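PDB 4LIH: gamma-glutamyl-gamma-aminobutyraldehyde dehydrogenase from Burkholderia cenocepacia, which probably oxidises gamma-glutamyl-gamma-aminobutyraldehyde and related aldehydes to their carboxylic acids with NAD(P)+ as an aldehyde dehydrogenase. Local coordinates for residues L24-R29 against S110-L115; R43-V48 against V59-E64; T207-A212 against V227-G232. One frame throughout, in Å; residues are numbered along the deposited sequence.

Contact 1 (L24-R29 against S110-L115); sequences LEIEGR and SLLETL
E27 OE2, in the loop whose L24 and I26 pack on helix 106-117, accepts two N-H groups of R29. The backbone donor, R29 N, lies 2.9 Å from OE2 on its anti lone pair, while R29 NE reaches the same oxygen at 3.0 Å from the syn side, well out of the carboxylate plane. R29 NH2 takes the other oxygen, E27 OE1, at 2.9 Å, completing a side-on, two-nitrogen salt bridge that should restrict rotation of both groups. This loop-on-helix packing lays the N-terminal part of the aldehyde dehydrogenase fold, between helix 14-23 and strand 30-32, against the helix, and no hydrogen bond crosses between the segments. L24 carries most of it. Chi1 of -168° sets its CG anti to the backbone N; the CD2 branch meets three leucines: L112 CD2 at 3.8 Å, L115 CD1 at 3.8 Å and L111 CD2 at 4.0 Å. L24 and L115 meet tip to tip, whereas L24 and L112 cross obliquely. I26 also packs on strand 55-60 through L56 and A57. Across the contact it slides past L112 in the opposite direction, its CG1 lying 4.2 Å from L112 CD2.

Contact 2 (R43-V48 against V59-E64); sequences RTFDCV and VADCGE
R43 runs its side chain past D61 at one end of a beta hairpin made by strands 44-48 and 55-60. Its CB already lies 3.4 Å from D61 O, and the chain continues past that carbonyl, CD approaching the oxygen to 3.6 Å and CG standing farther off. The bend at chi3 (50°) places NE, which approaches D61 O to 2.8 Å, but an N-H...O angle of only 115° makes this a weak hydrogen bond. At the tip, NH2 forms a salt bridge with D61 OD2 at 3.1 Å. The oxygen lies close to the guanidinium plane, yet NH2 comes to it from above the carboxylate plane, and the two planes are 43° apart. The backbone of C62 and G63 covers one guanidinium face, with G63 N over its centre, and NH1 lies nearest G63 CA. The main chain is tied in too: D61 N donates to R43 O at 2.9 Å.

Beyond this end the strands pair in antiparallel fashion. F45 and V59 form the hydrogen-bonded pair, F45 N giving to V59 O and V59 N to F45 O, whereas T44 and A60 are a non-hydrogen-bonded pair. The side chains of F45 and V59 lie side by side on the same face of the sheet. V59 CB sits 4.1 Å from the centroid of the F45 ring, close to its normal, a CH-pi contact over the face. P205 touches both side chains, and L206 and I209 of helix 206-218 touch V59. Further along the same valine, its CG2 meets C47 CB at 3.8 Å.

Contact 3 (T207-A212 against V227-G232); sequences TAIRVA and VVPGAG
In I209, chi1 of -67° sets CG1 anti to the carbonyl carbon and the extended chi2 of 178° places CD1, the two atoms that meet V227 and P229. In V227, CG1 stands anti to the backbone N (chi1 172°), with CG2 beside that N. I209 crosses V227 at about a right angle, with I209 CG1 4.1 Å from V227 CG1. It crosses P229 in the same manner, its CD1 resting 3.7 Å from P229 CG.

The two branches of V227 divide the helix surface between them. CG1 meets A208 CB at 3.8 Å, and CG2 meets A212 CB, one turn further on, also at 3.8 Å. CG2 also lies 3.5 Å from A208 O, so the valine packs against helix backbone as well as methyl groups. Helix 206-218 links the parallel strands 195-199 and 225-227, a beta-alpha-beta crossover consistent with the Rossmann-like nucleotide-binding domain of aldehyde dehydrogenases. Past P229 the chain runs into a glycine-rich turn, where K199 NZ is hydrogen-bonded to G230 O and A231 O.

No hydrogen bond joins the two segments, and all five touching residues are buried. What joins these two segments is therefore apolar packing of aliphatic groups, while the polar links of the helix, such as T207 OG1 with E113 OE1, lie to other parts of the fold.

Overall arrangement
The three contacts form a compact cluster on one side of the chain's centre, with centres about 15 Å (1 and 2), 11 Å (1 and 3) and 10 Å (2 and 3) apart. Along the chain, contact 2 is nested within the loop closed by contact 1, and contact 3 follows both. Segment 59-64 makes probable hydrogen bonds to two loops: A60 N to G28 O (2.8 Å) of contact 1 and C62 N to P229 O (2.9 Å) of contact 3. Helix 206-218 ties in all three, since I209 also touches E27 and V59. The N-terminal elements thus pack onto the probable nucleotide-binding domain, away from the predicted active-site residue E274.

Contact 1 (L24-R29 against S110-L115)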
loop_
_atom_site.group_PDB
_atom_site.type_symbol
_atom_site.label_atom_id
_atom_site.label_comp_id
_atom_site.label_asym_id
_atom_site.label_seq_id
_atom_site.Cartn_x
_atom_site.Cartn_y
_atom_site.Cartn_z
ATOM N N LEU A 24 -12.223 -32.748 -34.620
ATOM C CA LEU A 24 -11.247 -32.315 -33.630
ATOM C C LEU A 24 -10.111 -33.341 -33.460
ATOM O O LEU A 24 -10.361 -34.486 -33.174
ATOM C CB LEU A 24 -11.968 -32.099 -32.294
ATOM C CG LEU A 24 -11.180 -31.385 -31.197
ATOM C CD1 LEU A 24 -10.828 -29.978 -31.615
ATOM C CD2 LEU A 24 -11.992 -31.387 -29.906
ATOM N N GLU A 25 -8.869 -32.900 -33.643
ATOM C CA GLU A 25 -7.684 -33.677 -33.280
ATOM C C GLU A 25 -7.348 -33.390 -31.808
ATOM O O GLU A 25 -7.061 -32.250 -31.467
ATOM C CB GLU A 25 -6.481 -33.267 -34.143
ATOM C CG GLU A 25 -6.706 -33.333 -35.646
ATOM C CD GLU A 25 -6.592 -34.736 -36.214
ATOM O OE1 GLU A 25 -6.719 -35.731 -35.456
ATOM O OE2 GLU A 25 -6.395 -34.859 -37.455
ATOM N N ILE A 26 -7.358 -34.393 -30.946
ATOM C CA ILE A 26 -7.138 -34.163 -29.500
ATOM C C ILE A 26 -5.730 -34.633 -29.144
ATOM O O ILE A 26 -5.394 -35.800 -29.363
ATOM C CB ILE A 26 -8.135 -34.958 -28.642
ATOM C CG1 ILE A 26 -9.572 -34.508 -28.910
ATOM C CG2 ILE A 26 -7.796 -34.796 -27.153
ATOM C CD1 ILE A 26 -10.648 -35.254 -28.147
ATOM N N GLU A 27 -4.926 -33.744 -28.563
ATOM C CA GLU A 27 -3.585 -34.100 -28.082
ATOM C C GLU A 27 -3.670 -34.691 -26.664
ATOM O O GLU A 27 -4.210 -34.031 -25.764
ATOM C CB GLU A 27 -2.690 -32.875 -28.043
ATOM C CG GLU A 27 -1.307 -33.160 -27.465
ATOM C CD GLU A 27 -0.544 -34.190 -28.270
ATOM O OE1 GLU A 27 -0.093 -33.810 -29.387
ATOM O OE2 GLU A 27 -0.416 -35.362 -27.808
ATOM N N GLY A 28 -3.111 -35.909 -26.488
ATOM C CA GLY A 28 -3.150 -36.635 -25.217
ATOM C C GLY A 28 -1.822 -36.778 -24.497
ATOM O O GLY A 28 -1.777 -37.229 -23.338
ATOM N N ARG A 29 -0.736 -36.364 -25.135
ATOM C CA ARG A 29 0.572 -36.466 -24.497
ATOM C C ARG A 29 0.802 -35.431 -23.374
ATOM O O ARG A 29 0.211 -34.365 -23.366
ATOM C CB ARG A 29 1.670 -36.357 -25.542
ATOM C CG ARG A 29 1.720 -37.596 -26.472
ATOM C CD ARG A 29 2.697 -37.448 -27.632
ATOM N NE ARG A 29 2.250 -36.414 -28.551
ATOM C CZ ARG A 29 2.955 -35.910 -29.568
ATOM N NH1 ARG A 29 4.182 -36.282 -29.784
ATOM N NH2 ARG A 29 2.428 -34.969 -30.334
ATOM N N SER A 110 -12.816 -24.198 -25.493
ATOM C CA SER A 110 -14.164 -24.343 -24.968
ATOM C C SER A 110 -14.736 -25.737 -25.286
ATOM O O SER A 110 -15.322 -26.388 -24.404
ATOM C CB SER A 110 -15.048 -23.251 -25.515
ATOM O OG SER A 110 -14.598 -21.978 -25.120
ATOM N N LEU A 111 -14.547 -26.204 -26.519
ATOM C CA LEU A 111 -15.088 -27.525 -26.921
ATOM C C LEU A 111 -14.370 -28.677 -26.207
ATOM O O LEU A 111 -14.999 -29.630 -25.775
ATOM C CB LEU A 111 -15.081 -27.671 -28.453
ATOM C CG LEU A 111 -15.508 -29.049 -29.030
ATOM C CD1 LEU A 111 -16.987 -29.342 -28.772
ATOM C CD2 LEU A 111 -15.209 -29.073 -30.517
ATOM N N LEU A 112 -13.050 -28.589 -26.057
ATOM C CA LEU A 112 -12.305 -29.563 -25.281
ATOM C C LEU A 112 -12.822 -29.663 -23.847
ATOM O O LEU A 112 -13.025 -30.778 -23.364
ATOM C CB LEU A 112 -10.814 -29.222 -25.248
ATOM C CG LEU A 112 -10.063 -29.407 -26.532
ATOM C CD1 LEU A 112 -8.703 -28.741 -26.409
ATOM C CD2 LEU A 112 -9.895 -30.907 -26.803
ATOM N N GLU A 113 -13.057 -28.514 -23.201
ATOM C CA GLU A 113 -13.554 -28.463 -21.820
ATOM C C GLU A 113 -14.936 -29.080 -21.661
ATOM O O GLU A 113 -15.203 -29.737 -20.655
ATOM C CB GLU A 113 -13.616 -26.997 -21.304
ATOM C CG GLU A 113 -13.685 -26.820 -19.774
ATOM C CD GLU A 113 -12.307 -26.908 -19.143
ATOM O OE1 GLU A 113 -11.480 -27.707 -19.598
ATOM O OE2 GLU A 113 -12.008 -26.133 -18.246
ATOM N N THR A 114 -15.810 -28.801 -22.625
ATOM C CA THR A 114 -17.204 -29.284 -22.645
ATOM C C THR A 114 -17.209 -30.803 -22.904
ATOM O O THR A 114 -17.906 -31.527 -22.224
ATOM C CB THR A 114 -18.040 -28.543 -23.724
ATOM O OG1 THR A 114 -18.315 -27.190 -23.305
ATOM C CG2 THR A 114 -19.343 -29.263 -24.026
ATOM N N LEU A 115 -16.387 -31.271 -23.851
ATOM C CA LEU A 115 -16.248 -32.726 -24.062
ATOM C C LEU A 115 -15.684 -33.499 -22.885
ATOM O O LEU A 115 -16.184 -34.569 -22.552
ATOM C CB LEU A 115 -15.360 -33.015 -25.282
ATOM C CG LEU A 115 -15.954 -32.543 -26.598
ATOM C CD1 LEU A 115 -14.876 -32.600 -27.698
ATOM C CD2 LEU A 115 -17.180 -33.354 -26.968
#

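Contact 2 (R43-V48 against V59-E64)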
loop_
_atom_site.group_PDB
_atom_site.type_symbol
_atom_site.label_atom_id
_atom_site.label_comp_id
_atom_site.label_asym_id
_atom_site.label_seq_id
_atom_site.Cartn_x
_atom_site.Cartn_y
_atom_site.Cartn_z
ATOM N N ARG A 43 2.416 -45.675 -20.977
ATOM C CA ARG A 43 1.240 -45.783 -20.149
ATOM C C ARG A 43 0.199 -44.766 -20.560
ATOM O O ARG A 43 0.517 -43.600 -20.747
ATOM C CB ARG A 43 1.595 -45.493 -18.702
ATOM C CG ARG A 43 2.565 -46.457 -18.082
ATOM C CD ARG A 43 3.203 -45.882 -16.841
ATOM N NE ARG A 43 2.207 -45.345 -15.920
ATOM C CZ ARG A 43 2.349 -45.320 -14.609
ATOM N NH1 ARG A 43 3.458 -45.786 -14.046
ATOM N NH2 ARG A 43 1.375 -44.832 -13.858
ATOM N N THR A 44 -1.043 -45.192 -20.665
ATOM C CA THR A 44 -2.108 -44.237 -20.915
ATOM C C THR A 44 -3.326 -44.572 -20.082
ATOM O O THR A 44 -3.449 -45.672 -19.540
ATOM C CB THR A 44 -2.509 -44.194 -22.398
ATOM O OG1 THR A 44 -2.975 -45.476 -22.814
ATOM C CG2 THR A 44 -1.349 -43.774 -23.287
ATOM N N PHE A 45 -4.210 -43.596 -19.972
ATOM C CA PHE A 45 -5.572 -43.806 -19.517
ATOM C C PHE A 45 -6.535 -43.306 -20.588
ATOM O O PHE A 45 -6.142 -42.503 -21.436
ATOM C CB PHE A 45 -5.817 -43.153 -18.163
ATOM C CG PHE A 45 -5.835 -41.636 -18.156
ATOM C CD1 PHE A 45 -7.002 -40.940 -18.404
ATOM C CD2 PHE A 45 -4.716 -40.917 -17.773
ATOM C CE1 PHE A 45 -7.031 -39.552 -18.325
ATOM C CE2 PHE A 45 -4.728 -39.531 -17.730
ATOM C CZ PHE A 45 -5.890 -38.843 -18.009
ATOM N N ASP A 46 -7.750 -43.848 -20.591
ATOM C CA ASP A 46 -8.811 -43.433 -21.523
ATOM C C ASP A 46 -9.535 -42.225 -20.957
ATOM O O ASP A 46 -10.120 -42.255 -19.857
ATOM C CB ASP A 46 -9.845 -44.534 -21.767
ATOM C CG ASP A 46 -9.321 -45.676 -22.620
ATOM O OD1 ASP A 46 -8.212 -45.625 -23.204
ATOM O OD2 ASP A 46 -10.082 -46.632 -22.717
ATOM N N CYS A 47 -9.478 -41.153 -21.723
ATOM C CA CYS A 47 -10.189 -39.941 -21.415
ATOM C C CYS A 47 -11.599 -40.016 -21.970
ATOM O O CYS A 47 -11.831 -39.937 -23.205
ATOM C CB CYS A 47 -9.439 -38.788 -22.008
ATOM S SG CYS A 47 -10.203 -37.163 -21.797
ATOM N N VAL A 48 -12.540 -40.187 -21.044
ATOM C CA VAL A 48 -13.941 -40.467 -21.366
ATOM C C VAL A 48 -14.807 -39.224 -21.168
ATOM O O VAL A 48 -14.562 -38.424 -20.275
ATOM C CB VAL A 48 -14.499 -41.604 -20.479
ATOM C CG1 VAL A 48 -15.934 -41.944 -20.850
ATOM C CG2 VAL A 48 -13.634 -42.839 -20.595
ATOM N N VAL A 59 -4.714 -40.667 -23.087
ATOM C CA VAL A 59 -3.912 -39.605 -22.527
ATOM C C VAL A 59 -2.783 -40.208 -21.698
ATOM O O VAL A 59 -2.940 -41.248 -21.080
ATOM C CB VAL A 59 -4.801 -38.673 -21.687
ATOM C CG1 VAL A 59 -3.983 -37.676 -20.846
ATOM C CG2 VAL A 59 -5.790 -37.966 -22.619
ATOM N N ALA A 60 -1.633 -39.573 -21.733
ATOM C CA ALA A 60 -0.476 -40.049 -20.978
ATOM C C ALA A 60 -0.855 -40.306 -19.510
ATOM O O ALA A 60 -1.405 -39.462 -18.892
ATOM C CB ALA A 60 0.648 -39.037 -21.067
ATOM N N ASP A 61 -0.521 -41.480 -18.984
ATOM C CA ASP A 61 -0.690 -41.766 -17.569
ATOM C C ASP A 61 0.656 -41.711 -16.823
ATOM O O ASP A 61 1.367 -42.736 -16.700
ATOM C CB ASP A 61 -1.346 -43.120 -17.380
ATOM C CG ASP A 61 -1.615 -43.410 -15.926
ATOM O OD1 ASP A 61 -2.218 -42.553 -15.246
ATOM O OD2 ASP A 61 -1.214 -44.491 -15.481
ATOM N N CYS A 62 0.998 -40.518 -16.305
ATOM C CA CYS A 62 2.323 -40.315 -15.760
ATOM C C CYS A 62 2.568 -40.949 -14.416
ATOM O O CYS A 62 1.693 -41.054 -13.558
ATOM C CB CYS A 62 2.706 -38.823 -15.725
ATOM S SG CYS A 62 2.831 -38.142 -17.400
ATOM N N GLY A 63 3.803 -41.376 -14.245
ATOM C CA GLY A 63 4.276 -41.889 -12.976
ATOM C C GLY A 63 5.535 -41.164 -12.573
ATOM O O GLY A 63 5.787 -40.024 -12.994
ATOM N N GLU A 64 6.326 -41.809 -11.719
ATOM C CA GLU A 64 7.486 -41.148 -11.154
ATOM C C GLU A 64 8.541 -40.721 -12.168
ATOM O O GLU A 64 9.113 -39.631 -12.046
ATOM C CB GLU A 64 8.087 -41.987 -10.012
ATOM C CG GLU A 64 8.944 -41.137 -9.109
ATOM C CD GLU A 64 9.371 -41.818 -7.840
ATOM O OE1 GLU A 64 8.614 -42.673 -7.288
ATOM O OE2 GLU A 64 10.493 -41.470 -7.406
#

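Contact 3 (T207-A212 against V227-G232)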
loop_
_atom_site.group_PDB
_atom_site.type_symbol
_atom_site.label_atom_id
_atom_site.label_comp_id
_atom_site.label_asym_id
_atom_site.label_seq_id
_atom_site.Cartn_x
_atom_site.Cartn_y
_atom_site.Cartn_z
ATOM N N THR A 207 -7.628 -29.558 -21.615
ATOM C CA THR A 207 -7.314 -28.127 -21.769
ATOM C C THR A 207 -5.951 -27.786 -21.174
ATOM O O THR A 207 -5.260 -26.927 -21.700
ATOM C CB THR A 207 -8.431 -27.166 -21.271
ATOM O OG1 THR A 207 -8.788 -27.426 -19.898
ATOM C CG2 THR A 207 -9.638 -27.278 -22.156
ATOM N N ALA A 208 -5.569 -28.458 -20.086
ATOM C CA ALA A 208 -4.261 -28.269 -19.484
ATOM C C ALA A 208 -3.181 -28.550 -20.514
ATOM O O ALA A 208 -2.263 -27.747 -20.730
ATOM C CB ALA A 208 -4.081 -29.216 -18.304
ATOM N N ILE A 209 -3.292 -29.747 -21.096
ATOM C CA ILE A 209 -2.399 -30.193 -22.150
ATOM C C ILE A 209 -2.376 -29.176 -23.276
ATOM O O ILE A 209 -1.306 -28.749 -23.700
ATOM C CB ILE A 209 -2.797 -31.599 -22.681
ATOM C CG1 ILE A 209 -2.582 -32.665 -21.604
ATOM C CG2 ILE A 209 -1.985 -31.926 -23.929
ATOM C CD1 ILE A 209 -2.973 -34.080 -21.959
ATOM N N ARG A 210 -3.542 -28.785 -23.767
ATOM C CA ARG A 210 -3.617 -27.851 -24.884
ATOM C C ARG A 210 -2.914 -26.522 -24.596
ATOM O O ARG A 210 -2.126 -26.053 -25.434
ATOM C CB ARG A 210 -5.076 -27.611 -25.326
ATOM C CG ARG A 210 -5.241 -26.838 -26.633
ATOM C CD ARG A 210 -4.526 -27.575 -27.766
ATOM N NE ARG A 210 -4.632 -26.870 -29.063
ATOM C CZ ARG A 210 -3.656 -26.229 -29.714
ATOM N NH1 ARG A 210 -2.403 -26.200 -29.286
ATOM N NH2 ARG A 210 -3.937 -25.619 -30.850
ATOM N N VAL A 211 -3.155 -25.923 -23.426
ATOM C CA VAL A 211 -2.599 -24.586 -23.114
ATOM C C VAL A 211 -1.083 -24.628 -22.912
ATOM O O VAL A 211 -0.386 -23.599 -23.049
ATOM C CB VAL A 211 -3.278 -23.863 -21.920
ATOM C CG1 VAL A 211 -4.763 -23.637 -22.182
ATOM C CG2 VAL A 211 -3.067 -24.569 -20.591
ATOM N N ALA A 212 -0.583 -25.826 -22.613
ATOM C CA ALA A 212 0.859 -26.060 -22.486
ATOM C C ALA A 212 1.551 -25.827 -23.818
ATOM O O ALA A 212 2.594 -25.197 -23.865
ATOM C CB ALA A 212 1.132 -27.482 -22.016
ATOM N N VAL A 227 2.985 -29.948 -18.041
ATOM C CA VAL A 227 1.710 -30.565 -17.692
ATOM C C VAL A 227 1.917 -32.092 -17.689
ATOM O O VAL A 227 2.449 -32.677 -18.675
ATOM C CB VAL A 227 0.570 -30.126 -18.660
ATOM C CG1 VAL A 227 -0.718 -30.922 -18.427
ATOM C CG2 VAL A 227 0.304 -28.618 -18.521
ATOM N N VAL A 228 1.589 -32.704 -16.556
ATOM C CA VAL A 228 1.784 -34.122 -16.287
ATOM C C VAL A 228 0.434 -34.775 -15.987
ATOM O O VAL A 228 0.006 -34.838 -14.828
ATOM C CB VAL A 228 2.749 -34.321 -15.096
ATOM C CG1 VAL A 228 2.941 -35.781 -14.735
ATOM C CG2 VAL A 228 4.069 -33.681 -15.422
ATOM N N PRO A 229 -0.229 -35.273 -17.039
ATOM C CA PRO A 229 -1.509 -35.960 -16.822
ATOM C C PRO A 229 -1.334 -37.301 -16.087
ATOM O O PRO A 229 -0.230 -37.872 -16.108
ATOM C CB PRO A 229 -2.068 -36.162 -18.240
ATOM C CG PRO A 229 -1.079 -35.621 -19.192
ATOM C CD PRO A 229 0.153 -35.199 -18.457
ATOM N N GLY A 230 -2.426 -37.771 -15.456
ATOM C CA GLY A 230 -2.433 -39.040 -14.697
ATOM C C GLY A 230 -3.416 -38.990 -13.544
ATOM O O GLY A 230 -4.211 -38.040 -13.431
ATOM N N ALA A 231 -3.347 -39.986 -12.672
ATOM C CA ALA A 231 -4.273 -40.132 -11.572
ATOM C C ALA A 231 -3.663 -39.601 -10.249
ATOM O O ALA A 231 -2.992 -38.577 -10.234
ATOM C CB ALA A 231 -4.720 -41.595 -11.455
ATOM N N GLY A 232 -3.914 -40.287 -9.138
ATOM C CA GLY A 232 -3.411 -39.868 -7.818
ATOM C C GLY A 232 -1.903 -39.868 -7.646
ATOM O O GLY A 232 -1.364 -38.995 -6.942
#